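Local coordinates for UPF0131 protein ykqA (Bacillus subtilis, PDB 2QIK), which probably acts as a gamma-glutamylcyclotransferase, an acyltransferase that releases gamma-glutamyl groups as cyclic 5-oxoproline, at residues I128-Y133 with Y191-S196; A177-D182 with T231-Q236; I241-H246 with R269-L274. All blocks are in the same frame, centred on the assembly; numbering follows the deposited sequence.

The three contacts show how strands and helices distant in sequence are tied together. Contacts 1 and 2 interlock along the chain: their segments alternate, 128-133, 177-182, 191-196 and 231-236. Their centres lie about 17 Å apart, and they touch where Tyr133 OH approaches Phe232 O, 2.7 Å away, in a probable hydrogen bond. Backbone hydrogen bonds also join strand 128-132 of contact 1 to strand 224-234 of contact 2. Contact 3 comes later and pairs the approach to helix 245-258 with helix 261-273. Its centre is about 16 Å from that of contact 2 and about 26 Å from that of contact 1, and it touches neither; the C-terminal helices lie at the margin.

Contact 1 of 3, residues I128-Y133 with Y191-S196; sequences IYYFAY and YRIPYS
Ile128 and Ile193 form one end of an antiparallel ladder in which strand 128-132 runs beside the last residues of strand 185-193, the short axes approaching to 4.8 Å with directions 140° apart. Ile128 with Ile193 and Tyr130 with Tyr191 are hydrogen-bonded pairs, and Tyr129 with Arg192 between them is a non-hydrogen-bonded one. Ile128 N lies 2.8 Å from Ile193 O. Within this antiparallel sheet, strand 185-193 pairs in turn with strand 154-161, and Tyr129 and Phe131 have backbone hydrogen bonds to Leu230 of strand 224-234.

On one face, Tyr129 and Arg192 lie side by side and point the same way. The arginine chain bends at its third torsion, and Arg192 NE gives a hydrogen bond of 2.8 Å to Tyr129 OH, which lies at the guanidinium edge; the Tyr129 ring and guanidinium planes are 89° apart. NH2 adds a weak bond to the same oxygen, while NH1 forms a salt bridge with Asp153. An alanine in place of Arg192 would probably leave Asp153 without this charge mate and Tyr129 OH without the NE and NH2 donors.

On the other face, Ile193 CG1 sits between its backbone N and carbonyl carbon (chi1 72°), 3.6 Å from Ile128 CB. Tyr130 CD2 meets Tyr191 CD2 at 3.8 Å, and Ala132 CB touches the Tyr191 ring edge at CE2. Tyr191 OH is hydrogen-bonded to Cys136 O.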
# COMPACT_ATOMS: atom_id res chain seq x y z
N ILE A 128 14.81 5.02 -0.27
CA ILE A 128 13.43 4.68 -0.36
C ILE A 128 12.81 5.55 -1.50
O ILE A 128 13.06 6.76 -1.48
CB ILE A 128 12.77 5.05 0.97
CG1 ILE A 128 13.34 4.20 2.13
CG2 ILE A 128 11.26 4.92 0.91
CD1 ILE A 128 13.08 2.67 2.01
N TYR A 129 11.99 4.96 -2.39
CA TYR A 129 11.21 5.75 -3.34
C TYR A 129 9.82 5.82 -2.69
O TYR A 129 9.11 4.83 -2.55
CB TYR A 129 11.21 5.04 -4.68
CG TYR A 129 12.55 5.23 -5.33
CD1 TYR A 129 12.85 6.43 -5.97
CD2 TYR A 129 13.55 4.28 -5.23
CE1 TYR A 129 14.10 6.66 -6.53
CE2 TYR A 129 14.79 4.52 -5.74
CZ TYR A 129 15.07 5.66 -6.40
OH TYR A 129 16.33 5.88 -6.91
N TYR A 130 9.45 7.03 -2.29
CA TYR A 130 8.26 7.35 -1.52
C TYR A 130 7.25 8.09 -2.40
O TYR A 130 7.54 9.17 -2.94
CB TYR A 130 8.60 8.19 -0.30
CG TYR A 130 7.40 8.77 0.41
CD1 TYR A 130 6.36 7.97 0.80
CD2 TYR A 130 7.30 10.12 0.62
CE1 TYR A 130 5.21 8.50 1.33
CE2 TYR A 130 6.15 10.69 1.19
CZ TYR A 130 5.11 9.85 1.53
OH TYR A 130 3.95 10.39 2.03
N PHE A 131 6.06 7.48 -2.56
CA PHE A 131 4.98 8.03 -3.40
C PHE A 131 3.94 8.76 -2.54
O PHE A 131 3.27 8.11 -1.69
CB PHE A 131 4.34 6.91 -4.18
CG PHE A 131 3.29 7.33 -5.13
CD1 PHE A 131 3.56 8.01 -6.31
CD2 PHE A 131 1.96 7.04 -4.88
CE1 PHE A 131 2.53 8.41 -7.19
CE2 PHE A 131 0.97 7.52 -5.77
CZ PHE A 131 1.26 8.13 -6.88
N ALA A 132 3.86 10.06 -2.73
CA ALA A 132 2.92 10.89 -2.02
C ALA A 132 1.81 11.33 -2.95
O ALA A 132 2.09 11.83 -4.05
CB ALA A 132 3.68 12.19 -1.53
N TYR A 133 0.58 11.27 -2.49
CA TYR A 133 -0.60 11.58 -3.29
C TYR A 133 -1.49 12.64 -2.64
O TYR A 133 -2.51 13.01 -3.22
CB TYR A 133 -1.39 10.30 -3.59
CG TYR A 133 -1.81 9.56 -2.33
CD1 TYR A 133 -1.06 8.53 -1.85
CD2 TYR A 133 -2.90 9.95 -1.60
CE1 TYR A 133 -1.39 7.87 -0.64
CE2 TYR A 133 -3.25 9.32 -0.46
CZ TYR A 133 -2.49 8.30 0.06
OH TYR A 133 -2.93 7.73 1.21
N TYR A 191 9.27 10.76 -4.45
CA TYR A 191 10.47 11.30 -3.88
C TYR A 191 11.53 10.21 -3.67
O TYR A 191 11.20 9.08 -3.34
CB TYR A 191 10.22 11.86 -2.50
CG TYR A 191 9.28 13.03 -2.35
CD1 TYR A 191 9.70 14.33 -2.49
CD2 TYR A 191 7.99 12.81 -1.96
CE1 TYR A 191 8.88 15.39 -2.29
CE2 TYR A 191 7.10 13.89 -1.76
CZ TYR A 191 7.57 15.17 -1.89
OH TYR A 191 6.73 16.25 -1.65
N ARG A 192 12.80 10.53 -3.90
CA ARG A 192 13.92 9.66 -3.47
C ARG A 192 14.37 10.19 -2.09
O ARG A 192 14.81 11.34 -1.99
CB ARG A 192 15.06 9.78 -4.45
CG ARG A 192 16.24 8.88 -4.14
CD ARG A 192 17.36 9.03 -5.08
NE ARG A 192 16.95 8.59 -6.36
CZ ARG A 192 16.57 9.36 -7.40
NH1 ARG A 192 16.61 10.68 -7.32
NH2 ARG A 192 16.17 8.78 -8.52
N ILE A 193 14.20 9.37 -1.07
CA ILE A 193 14.51 9.78 0.31
C ILE A 193 15.50 8.79 0.96
O ILE A 193 15.50 7.60 0.61
CB ILE A 193 13.26 9.94 1.15
CG1 ILE A 193 12.61 8.57 1.49
CG2 ILE A 193 12.23 10.86 0.53
CD1 ILE A 193 11.37 8.70 2.38
N PRO A 194 16.29 9.24 1.91
CA PRO A 194 17.08 8.32 2.67
C PRO A 194 16.20 7.51 3.62
O PRO A 194 15.19 7.98 4.10
CB PRO A 194 18.10 9.21 3.43
CG PRO A 194 18.01 10.56 2.74
CD PRO A 194 16.55 10.64 2.29
N TYR A 195 16.68 6.32 3.95
CA TYR A 195 16.10 5.50 5.00
C TYR A 195 15.84 6.33 6.29
O TYR A 195 14.86 6.10 7.00
CB TYR A 195 16.98 4.33 5.29
CG TYR A 195 16.39 3.38 6.31
CD1 TYR A 195 15.31 2.60 6.04
CD2 TYR A 195 16.97 3.25 7.57
CE1 TYR A 195 14.77 1.76 6.97
CE2 TYR A 195 16.43 2.40 8.52
CZ TYR A 195 15.35 1.65 8.20
OH TYR A 195 14.85 0.79 9.17
N SER A 196 16.74 7.23 6.63
CA SER A 196 16.65 7.97 7.82
C SER A 196 15.45 8.92 7.86
O SER A 196 15.13 9.43 8.94
CB SER A 196 17.89 8.79 8.07
OG SER A 196 18.07 9.74 7.05

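Contact 2 of 3, residues A177-D182 with T231-Q236; sequences ADMLED and TFLVLQ
Two beta hairpins meet here almost at a right angle, Asp178 and Met179 on one facing Thr231, Leu233 and Val234 on the other. Strand 174-180 pairs with strand 164-171, and strand 224-234 with strand 212-221. The short axes of 177-180 and 231-234 approach to 5.9 Å and are 91° apart, so the strands cross rather than pair. Such a crossing is consistent with the wrapped, barrel-like beta architecture of the gamma-glutamylcyclotransferase family.

The single hydrogen bond between the segments runs from a backbone N-H to a carboxylate. Asp178 CG is anti to its backbone N (chi1 -170°) and lies 3.5 Å from Val234 CB. Val234 N donates a nearly straight bond of 2.9 Å to Asp178 OD1, meeting the oxygen from above the carboxylate plane, 54° out of it. The other oxygen, OD2, is hydrogen-bonded to Thr168 OG1 and forms a salt bridge with Lys237 NZ. Three partners therefore grip this buried acid group, and the lysine is likely to stabilise its negative charge.

The remaining contacts are van der Waals. Val234 crosses the aspartate obliquely, its CG2 resting on Asp178 CB and also on Ala177 O, the latter at 3.7 Å. Ala177 O has a hydrogen bond to Tyr212 OH. Leu233 CD2 touches both Met179 O and Met179 CB. Met179 is present as selenomethionine, and its chain bends at the third torsion. Its terminal methyl CE stands 4.0 Å from Thr231 CG2 and 3.9 Å from Thr231 OG1, the hydroxyl that is hydrogen-bonded to Phe131 O.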
# COMPACT_ATOMS: atom_id res chain seq x y z
N ALA A 177 -6.84 12.08 2.95
CA ALA A 177 -6.68 11.37 1.72
C ALA A 177 -6.26 9.91 1.88
O ALA A 177 -5.69 9.51 2.87
CB ALA A 177 -5.73 12.07 0.81
N ASP A 178 -6.47 9.19 0.82
CA ASP A 178 -6.28 7.75 0.70
C ASP A 178 -6.18 7.44 -0.78
O ASP A 178 -6.52 8.28 -1.60
CB ASP A 178 -7.45 6.97 1.30
CG ASP A 178 -7.25 5.49 1.43
OD1 ASP A 178 -6.07 5.01 1.53
OD2 ASP A 178 -8.28 4.78 1.58
N MSE A 179 -5.72 6.26 -1.11
CA MSE A 179 -5.93 5.72 -2.45
C MSE A 179 -6.66 4.40 -2.37
O MSE A 179 -6.28 3.52 -1.61
CB MSE A 179 -4.63 5.49 -3.20
CG MSE A 179 -3.83 6.80 -3.40
SE MSE A 179 -2.40 6.53 -4.61
CE MSE A 179 -1.42 5.29 -3.58
N LEU A 180 -7.76 4.31 -3.09
CA LEU A 180 -8.58 3.10 -3.12
C LEU A 180 -8.28 2.32 -4.36
O LEU A 180 -8.25 2.89 -5.45
CB LEU A 180 -10.04 3.45 -3.12
CG LEU A 180 -11.06 2.35 -2.80
CD1 LEU A 180 -10.89 1.90 -1.38
CD2 LEU A 180 -12.49 2.84 -3.03
N GLU A 181 -8.02 1.01 -4.23
CA GLU A 181 -7.69 0.16 -5.40
C GLU A 181 -9.00 -0.26 -6.05
O GLU A 181 -9.48 -1.37 -5.88
CB GLU A 181 -6.89 -1.04 -4.94
CG GLU A 181 -6.26 -1.79 -6.08
CD GLU A 181 -5.62 -3.09 -5.69
OE1 GLU A 181 -5.63 -3.46 -4.51
OE2 GLU A 181 -5.03 -3.73 -6.58
N ASP A 182 -9.57 0.65 -6.84
CA ASP A 182 -10.90 0.52 -7.40
C ASP A 182 -10.94 0.55 -8.91
O ASP A 182 -12.02 0.62 -9.51
CB ASP A 182 -11.85 1.57 -6.82
CG ASP A 182 -11.49 2.99 -7.17
OD1 ASP A 182 -12.25 3.91 -6.65
OD2 ASP A 182 -10.53 3.21 -7.99
N THR A 231 4.18 3.78 -0.04
CA THR A 231 3.12 4.75 0.17
C THR A 231 2.39 4.39 1.45
O THR A 231 2.82 3.47 2.14
CB THR A 231 2.24 4.80 -1.11
OG1 THR A 231 1.44 5.99 -1.06
CG2 THR A 231 1.33 3.65 -1.25
N PHE A 232 1.36 5.16 1.81
CA PHE A 232 0.61 4.89 3.01
C PHE A 232 -0.84 4.88 2.65
O PHE A 232 -1.31 5.71 1.84
CB PHE A 232 0.90 5.94 4.10
CG PHE A 232 2.28 5.88 4.62
CD1 PHE A 232 3.28 6.60 4.01
CD2 PHE A 232 2.61 5.05 5.68
CE1 PHE A 232 4.57 6.51 4.43
CE2 PHE A 232 3.90 4.97 6.13
CZ PHE A 232 4.89 5.69 5.50
N LEU A 233 -1.58 3.89 3.19
CA LEU A 233 -3.05 3.70 2.86
C LEU A 233 -3.86 3.63 4.14
O LEU A 233 -3.38 3.13 5.15
CB LEU A 233 -3.26 2.43 2.02
CG LEU A 233 -2.48 2.39 0.71
CD1 LEU A 233 -2.59 1.01 0.09
CD2 LEU A 233 -2.89 3.51 -0.22
N VAL A 234 -5.07 4.19 4.08
CA VAL A 234 -5.94 4.21 5.23
C VAL A 234 -6.36 2.82 5.64
O VAL A 234 -6.73 1.99 4.82
CB VAL A 234 -7.18 5.08 4.93
CG1 VAL A 234 -8.23 5.00 6.01
CG2 VAL A 234 -6.78 6.51 4.76
N LEU A 235 -6.36 2.57 6.96
CA LEU A 235 -6.81 1.30 7.50
C LEU A 235 -8.28 1.17 7.73
O LEU A 235 -8.87 0.14 7.38
CB LEU A 235 -6.00 1.00 8.79
CG LEU A 235 -4.61 0.53 8.49
CD1 LEU A 235 -3.68 0.69 9.72
CD2 LEU A 235 -4.62 -0.92 8.04
N GLN A 236 -8.92 2.18 8.27
CA GLN A 236 -10.38 2.11 8.45
C GLN A 236 -11.05 3.11 7.49
O GLN A 236 -11.14 4.33 7.76
CB GLN A 236 -10.65 2.56 9.87
CG GLN A 236 -10.30 1.67 11.09
CD GLN A 236 -8.82 1.23 11.38
OE1 GLN A 236 -7.87 2.00 11.92
NE2 GLN A 236 -8.66 -0.12 11.18

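Contact 3 of 3, residues I241-H246 with R269-L274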
# COMPACT_ATOMS: atom_id res chain seq x y z
N ILE A 241 -15.98 12.24 2.74
CA ILE A 241 -16.43 13.54 3.11
C ILE A 241 -15.36 14.56 2.75
O ILE A 241 -14.21 14.20 2.55
CB ILE A 241 -16.85 13.65 4.58
CG1 ILE A 241 -15.70 13.52 5.51
CG2 ILE A 241 -17.90 12.64 4.93
CD1 ILE A 241 -16.13 13.71 6.97
N ALA A 242 -15.70 15.83 2.71
CA ALA A 242 -14.76 16.84 2.32
C ALA A 242 -13.59 16.99 3.30
O ALA A 242 -13.77 16.87 4.52
CB ALA A 242 -15.44 18.19 2.19
N PRO A 243 -12.41 17.29 2.76
CA PRO A 243 -11.28 17.58 3.63
C PRO A 243 -11.43 19.00 4.26
O PRO A 243 -12.15 19.86 3.74
CB PRO A 243 -10.08 17.58 2.66
CG PRO A 243 -10.65 17.95 1.32
CD PRO A 243 -12.04 17.34 1.33
N PRO A 244 -10.79 19.22 5.40
CA PRO A 244 -10.83 20.57 5.95
C PRO A 244 -9.99 21.50 5.06
O PRO A 244 -9.10 21.08 4.35
CB PRO A 244 -10.24 20.41 7.35
CG PRO A 244 -9.42 19.22 7.24
CD PRO A 244 -9.94 18.34 6.20
N GLN A 245 -10.24 22.81 5.15
CA GLN A 245 -9.69 23.75 4.22
C GLN A 245 -8.18 23.85 4.23
O GLN A 245 -7.58 23.95 3.22
CB GLN A 245 -10.28 25.16 4.53
CG GLN A 245 -9.88 26.41 3.73
CD GLN A 245 -10.84 27.59 4.02
OE1 GLN A 245 -10.41 28.74 4.14
NE2 GLN A 245 -12.17 27.29 4.14
N HIS A 246 -7.59 23.90 5.40
CA HIS A 246 -6.16 24.07 5.58
C HIS A 246 -5.43 22.92 4.85
O HIS A 246 -4.52 23.16 3.98
CB HIS A 246 -5.95 24.14 7.14
CG HIS A 246 -5.91 22.78 7.84
ND1 HIS A 246 -7.02 21.98 8.00
CD2 HIS A 246 -4.88 22.06 8.35
CE1 HIS A 246 -6.69 20.86 8.60
NE2 HIS A 246 -5.40 20.87 8.83
N ARG A 269 -11.97 19.39 -8.26
CA ARG A 269 -13.39 19.31 -8.39
C ARG A 269 -13.96 18.20 -7.47
O ARG A 269 -15.03 18.32 -6.84
CB ARG A 269 -13.80 18.96 -9.86
CG ARG A 269 -13.78 20.06 -11.03
CD ARG A 269 -14.28 19.61 -12.62
NE ARG A 269 -15.52 20.30 -12.77
CZ ARG A 269 -16.61 20.16 -11.99
NH1 ARG A 269 -17.72 20.89 -12.24
NH2 ARG A 269 -16.63 19.28 -10.98
N HIS A 270 -13.21 17.07 -7.34
CA HIS A 270 -13.65 16.01 -6.47
C HIS A 270 -13.70 16.47 -5.03
O HIS A 270 -14.70 16.21 -4.35
CB HIS A 270 -12.72 14.80 -6.62
CG HIS A 270 -13.11 13.64 -5.78
ND1 HIS A 270 -14.25 12.90 -6.04
CD2 HIS A 270 -12.53 13.10 -4.70
CE1 HIS A 270 -14.36 11.98 -5.12
NE2 HIS A 270 -13.33 12.06 -4.29
N MSE A 271 -12.62 17.07 -4.54
CA MSE A 271 -12.60 17.56 -3.17
C MSE A 271 -13.75 18.53 -2.90
O MSE A 271 -14.37 18.50 -1.87
CB MSE A 271 -11.28 18.21 -2.85
CG MSE A 271 -10.10 17.22 -2.83
SE MSE A 271 -8.44 17.88 -2.22
CE MSE A 271 -8.14 19.12 -3.55
N ASN A 272 -13.99 19.42 -3.84
CA ASN A 272 -15.00 20.48 -3.66
C ASN A 272 -16.42 19.94 -3.78
O ASN A 272 -17.37 20.63 -3.40
CB ASN A 272 -14.77 21.65 -4.63
CG ASN A 272 -13.56 22.43 -4.35
OD1 ASN A 272 -12.86 22.94 -5.30
ND2 ASN A 272 -13.26 22.58 -3.08
N SER A 273 -16.61 18.75 -4.33
CA SER A 273 -17.91 18.14 -4.58
C SER A 273 -18.39 17.34 -3.37
O SER A 273 -19.57 16.99 -3.24
CB SER A 273 -17.84 17.24 -5.84
OG SER A 273 -19.12 16.86 -6.24
N LEU A 274 -17.47 17.00 -2.48
CA LEU A 274 -17.81 16.14 -1.38
C LEU A 274 -18.68 16.84 -0.33
O LEU A 274 -18.49 18.03 -0.05
CB LEU A 274 -16.49 15.62 -0.77
CG LEU A 274 -15.67 14.63 -1.63
CD1 LEU A 274 -14.37 14.36 -0.95
CD2 LEU A 274 -16.42 13.36 -1.91
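This is a small van der Waals contact near the C-terminal end of the modelled chain, in which Ala242 and Pro243, on the approach to helix 245-258, rest against Met271 of helix 261-273 and Leu274, which follows that helix. Van der Waals contact alone joins the two segments directly, and it centres on Leu274. Its CB lies 3.6 Å from Ala242 N and 4.1 Å from Ala242 CB. Leu274 CG is anti to the carbonyl carbon (chi1 -68°), and the methyl CD1 reaches Ile241 O at 3.5 Å; that oxygen is hydrogen-bonded to Ser175 OG. Ala242 CB in turn approaches Leu274 O, 3.8 Å away.

Further on, the proline ring meets the helix at Met271. Pro243 CD lies 4.1 Å from Met271 O, and Pro243 CG 4.2 Å from the selenium SE of Met271, a selenomethionine. The two side chains cross at about a right angle, CG of the ring against the selenium. The next residue, Pro244, occupies the N-cap position of helix 245-258.

Around this contact, backbone hydrogen bonds tie Ala242 to Ser175 at the start of strand 174-180 and to Pro275 just beyond helix 261-273. Phe167 of strand 164-171 packs on both Met271 and Leu274, while Gln248, Ile251 and Glu252 of helix 245-258 touch Met271, which thus meets both that helix and the 164-171 strand.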